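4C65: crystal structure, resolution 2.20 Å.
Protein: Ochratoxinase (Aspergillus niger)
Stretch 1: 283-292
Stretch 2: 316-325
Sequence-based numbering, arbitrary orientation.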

# COMPACT_ATOMS: atom_id res chain seq x y z
N LEU A 283 -33.33 25.91 10.24
CA LEU A 283 -32.79 26.69 11.34
C LEU A 283 -31.69 27.62 10.85
O LEU A 283 -30.87 27.23 10.01
CB LEU A 283 -32.25 25.78 12.42
CG LEU A 283 -31.83 26.44 13.74
CD1 LEU A 283 -33.05 27.03 14.44
CD2 LEU A 283 -31.18 25.41 14.62
N TYR A 284 -31.68 28.86 11.39
CA TYR A 284 -30.70 29.88 11.08
C TYR A 284 -29.75 30.04 12.26
O TYR A 284 -30.18 30.42 13.35
CB TYR A 284 -31.40 31.21 10.81
CG TYR A 284 -30.60 32.30 10.10
CD1 TYR A 284 -29.54 32.95 10.73
CD2 TYR A 284 -30.95 32.74 8.82
CE1 TYR A 284 -28.85 33.98 10.09
CE2 TYR A 284 -30.26 33.75 8.18
CZ TYR A 284 -29.21 34.38 8.81
OH TYR A 284 -28.53 35.39 8.17
N VAL A 285 -28.47 29.78 12.03
CA VAL A 285 -27.44 29.97 13.03
C VAL A 285 -26.41 30.93 12.48
O VAL A 285 -25.56 30.56 11.67
CB VAL A 285 -26.79 28.63 13.38
CG1 VAL A 285 -25.75 28.82 14.48
CG2 VAL A 285 -27.87 27.64 13.81
N ALA A 286 -26.44 32.16 12.97
CA ALA A 286 -25.67 33.25 12.37
C ALA A 286 -24.15 33.19 12.63
O ALA A 286 -23.38 33.54 11.76
CB ALA A 286 -26.24 34.59 12.83
N THR A 287 -23.76 32.73 13.81
CA THR A 287 -22.37 32.81 14.31
C THR A 287 -21.77 34.20 14.11
O THR A 287 -20.72 34.35 13.51
CB THR A 287 -21.45 31.72 13.72
OG1 THR A 287 -21.22 31.95 12.34
CG2 THR A 287 -22.06 30.34 13.88
N ARG A 288 -22.44 35.21 14.65
CA ARG A 288 -22.01 36.59 14.47
C ARG A 288 -20.70 36.84 15.18
O ARG A 288 -19.95 37.72 14.77
CB ARG A 288 -23.10 37.57 14.95
CG ARG A 288 -22.77 39.06 14.75
CD ARG A 288 -22.60 39.44 13.29
NE ARG A 288 -22.11 40.80 13.14
CZ ARG A 288 -21.95 41.42 11.97
NH1 ARG A 288 -22.20 40.81 10.82
NH2 ARG A 288 -21.51 42.67 11.94
N SER A 289 -20.40 36.06 16.22
CA SER A 289 -19.14 36.21 16.96
C SER A 289 -17.92 36.15 16.05
O SER A 289 -17.00 36.95 16.18
CB SER A 289 -18.99 35.13 18.04
OG SER A 289 -19.81 35.42 19.16
N VAL A 290 -17.92 35.20 15.14
CA VAL A 290 -16.80 35.02 14.26
C VAL A 290 -16.56 36.22 13.35
O VAL A 290 -15.41 36.61 13.09
CB VAL A 290 -17.01 33.67 13.53
CG1 VAL A 290 -17.21 33.79 12.03
CG2 VAL A 290 -15.91 32.68 13.87
N ILE A 291 -17.64 36.82 12.88
CA ILE A 291 -17.55 38.06 12.09
C ILE A 291 -17.00 39.19 12.94
O ILE A 291 -16.19 39.99 12.48
CB ILE A 291 -18.90 38.48 11.48
CG1 ILE A 291 -19.16 37.76 10.15
CG2 ILE A 291 -18.86 39.90 10.96
CD1 ILE A 291 -19.63 36.34 10.05
N GLU A 292 -17.48 39.28 14.18
CA GLU A 292 -17.11 40.37 15.06
C GLU A 292 -15.65 40.31 15.44
O GLU A 292 -15.02 41.33 15.64
CB GLU A 292 -18.00 40.39 16.31
CG GLU A 292 -19.46 40.77 16.06
CD GLU A 292 -19.63 42.20 15.57
OE1 GLU A 292 -18.77 43.05 15.85
OE2 GLU A 292 -20.64 42.47 14.89
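Stretch 2 316-325: SHLKAYQGAI

Stretch 2 is helical throughout, a segment of a longer helix whose backbone N-H groups bond to the O four residues earlier, as in Ala 320 N to Ser 316 O at 2.8 Å. It lies across a strand, a short turn and a helix, and runs roughly against both regular elements: its axis makes 141° with strand 283-285 (signed crossing angle -141°, closest approach 10.3 Å) and 154° with helix 288-292 (signed -154°, 11.1 Å). The register therefore reverses: by CA position, Leu 318 lies nearest Arg 288, Tyr 321 nearest Ala 286, and Ala 324 nearest Tyr 284, the last two pairs with CA atoms 6.5 and 8.0 Å apart.

Ser 316 makes no contact, but His 317, with chi1 in t, has its CA-to-CB bond directed toward stretch 1 and uses both ring nitrogens. His 317 NE2 donates to Ala 286 O at 2.8 Å, while His 317 ND1 accepts from Arg 288 NH1 at 3.1 Å; imidazole can do both at once when only NE2 carries a proton. These partners lie near the ring plane, leaving a face free for Ile 291, whose CD1 sits 3.6 Å from the His 317 ring centroid in a CH-pi contact.

Leu 318 points sideways, yet its CD1 covers one face of the Arg 288 guanidinium, a flat surface that accepts an aliphatic neighbor. The arginine is also held within its own stretch, by a salt bridge from Arg 288 NE to Glu 292 OE2 at 2.8 Å. Lys 319 points away and is exposed, a fitting place for a charged chain.

Ala 320 meets the hydroxyl of Tyr 284 with its methyl: Tyr 284 OH lies 3.3 Å from Ala 320 CB. Tyr 284 OH is also 3.3 Å from Tyr 321 N, but the angle is poor and no hydrogen bond results.

Tyr 321 offers its ring face to Ala 286, whose CB stands 3.4 Å from the Tyr 321 ring centroid and almost on its normal; a methyl fits closely over such a flat surface. Tyr 284 CE1 approaches Tyr 321 CD1 obliquely at 3.9 Å. A water links the two stretches as well, accepting from Ala 286 N at 2.8 Å and donating weakly to Tyr 321 OH at 3.4 Å.

Gln 322 points away, its polar NE2 hydrogen-bonded elsewhere in the structure, and Gly 323 makes no contact. One turn beyond Ala 320, Ala 324 points toward stretch 1, and its methyl suits a CH-pi contact: Ala 324 CB packs over a face of the Tyr 284 ring, 3.6 Å from Tyr 284 CE2. Ile 325 then points sideways, out of contact.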

# COMPACT_ATOMS: atom_id res chain seq x y z
N SER A 316 -23.19 42.37 4.71
CA SER A 316 -24.21 41.45 4.20
C SER A 316 -24.69 40.51 5.28
O SER A 316 -25.88 40.30 5.44
CB SER A 316 -23.67 40.61 3.06
OG SER A 316 -23.09 41.45 2.09
N HIS A 317 -23.74 39.95 6.02
CA HIS A 317 -24.04 39.02 7.10
C HIS A 317 -24.94 39.67 8.15
O HIS A 317 -25.89 39.05 8.62
CB HIS A 317 -22.75 38.51 7.75
CG HIS A 317 -22.98 37.54 8.87
ND1 HIS A 317 -23.22 37.94 10.16
CD2 HIS A 317 -23.01 36.19 8.88
CE1 HIS A 317 -23.40 36.89 10.93
NE2 HIS A 317 -23.28 35.81 10.17
N LEU A 318 -24.67 40.93 8.48
CA LEU A 318 -25.47 41.67 9.45
C LEU A 318 -26.89 41.85 8.92
O LEU A 318 -27.85 41.57 9.65
CB LEU A 318 -24.84 43.03 9.77
CG LEU A 318 -25.56 43.87 10.84
CD1 LEU A 318 -25.53 43.14 12.18
CD2 LEU A 318 -24.97 45.27 10.95
N LYS A 319 -27.03 42.32 7.67
CA LYS A 319 -28.36 42.52 7.05
C LYS A 319 -29.13 41.22 6.97
O LYS A 319 -30.32 41.19 7.26
CB LYS A 319 -28.28 43.04 5.63
CG LYS A 319 -27.76 44.46 5.44
CD LYS A 319 -27.95 44.93 3.98
CE LYS A 319 -27.25 46.25 3.73
NZ LYS A 319 -28.01 47.23 2.87
N ALA A 320 -28.44 40.15 6.59
CA ALA A 320 -29.05 38.84 6.49
C ALA A 320 -29.64 38.41 7.83
O ALA A 320 -30.76 37.89 7.89
CB ALA A 320 -28.04 37.82 5.98
N TYR A 321 -28.85 38.58 8.88
CA TYR A 321 -29.25 38.20 10.24
C TYR A 321 -30.44 39.02 10.71
O TYR A 321 -31.44 38.48 11.16
CB TYR A 321 -28.08 38.40 11.22
CG TYR A 321 -28.20 37.73 12.59
CD1 TYR A 321 -29.14 36.72 12.84
CD2 TYR A 321 -27.32 38.08 13.61
CE1 TYR A 321 -29.21 36.11 14.09
CE2 TYR A 321 -27.38 37.47 14.86
CZ TYR A 321 -28.32 36.48 15.10
OH TYR A 321 -28.36 35.89 16.33
N GLN A 322 -30.32 40.34 10.58
CA GLN A 322 -31.39 41.24 10.99
C GLN A 322 -32.66 40.93 10.22
O GLN A 322 -33.75 40.92 10.78
CB GLN A 322 -30.98 42.70 10.76
CG GLN A 322 -29.91 43.19 11.72
CD GLN A 322 -29.33 44.53 11.33
OE1 GLN A 322 -29.59 45.05 10.24
NE2 GLN A 322 -28.55 45.09 12.21
N GLY A 323 -32.50 40.69 8.92
CA GLY A 323 -33.64 40.42 8.06
C GLY A 323 -34.35 39.14 8.45
O GLY A 323 -35.58 39.07 8.44
N ALA A 324 -33.57 38.12 8.80
CA ALA A 324 -34.13 36.84 9.19
C ALA A 324 -34.86 36.94 10.50
O ALA A 324 -35.87 36.27 10.71
CB ALA A 324 -33.03 35.79 9.27
N ILE A 325 -34.35 37.76 11.41
CA ILE A 325 -35.02 37.98 12.70
C ILE A 325 -36.35 38.68 12.44
O ILE A 325 -37.38 38.25 12.94
CB ILE A 325 -34.14 38.80 13.66
CG1 ILE A 325 -32.97 37.94 14.14
CG2 ILE A 325 -34.94 39.31 14.86
CD1 ILE A 325 -31.79 38.73 14.68
O HOH W 1 -27.91 32.69 15.33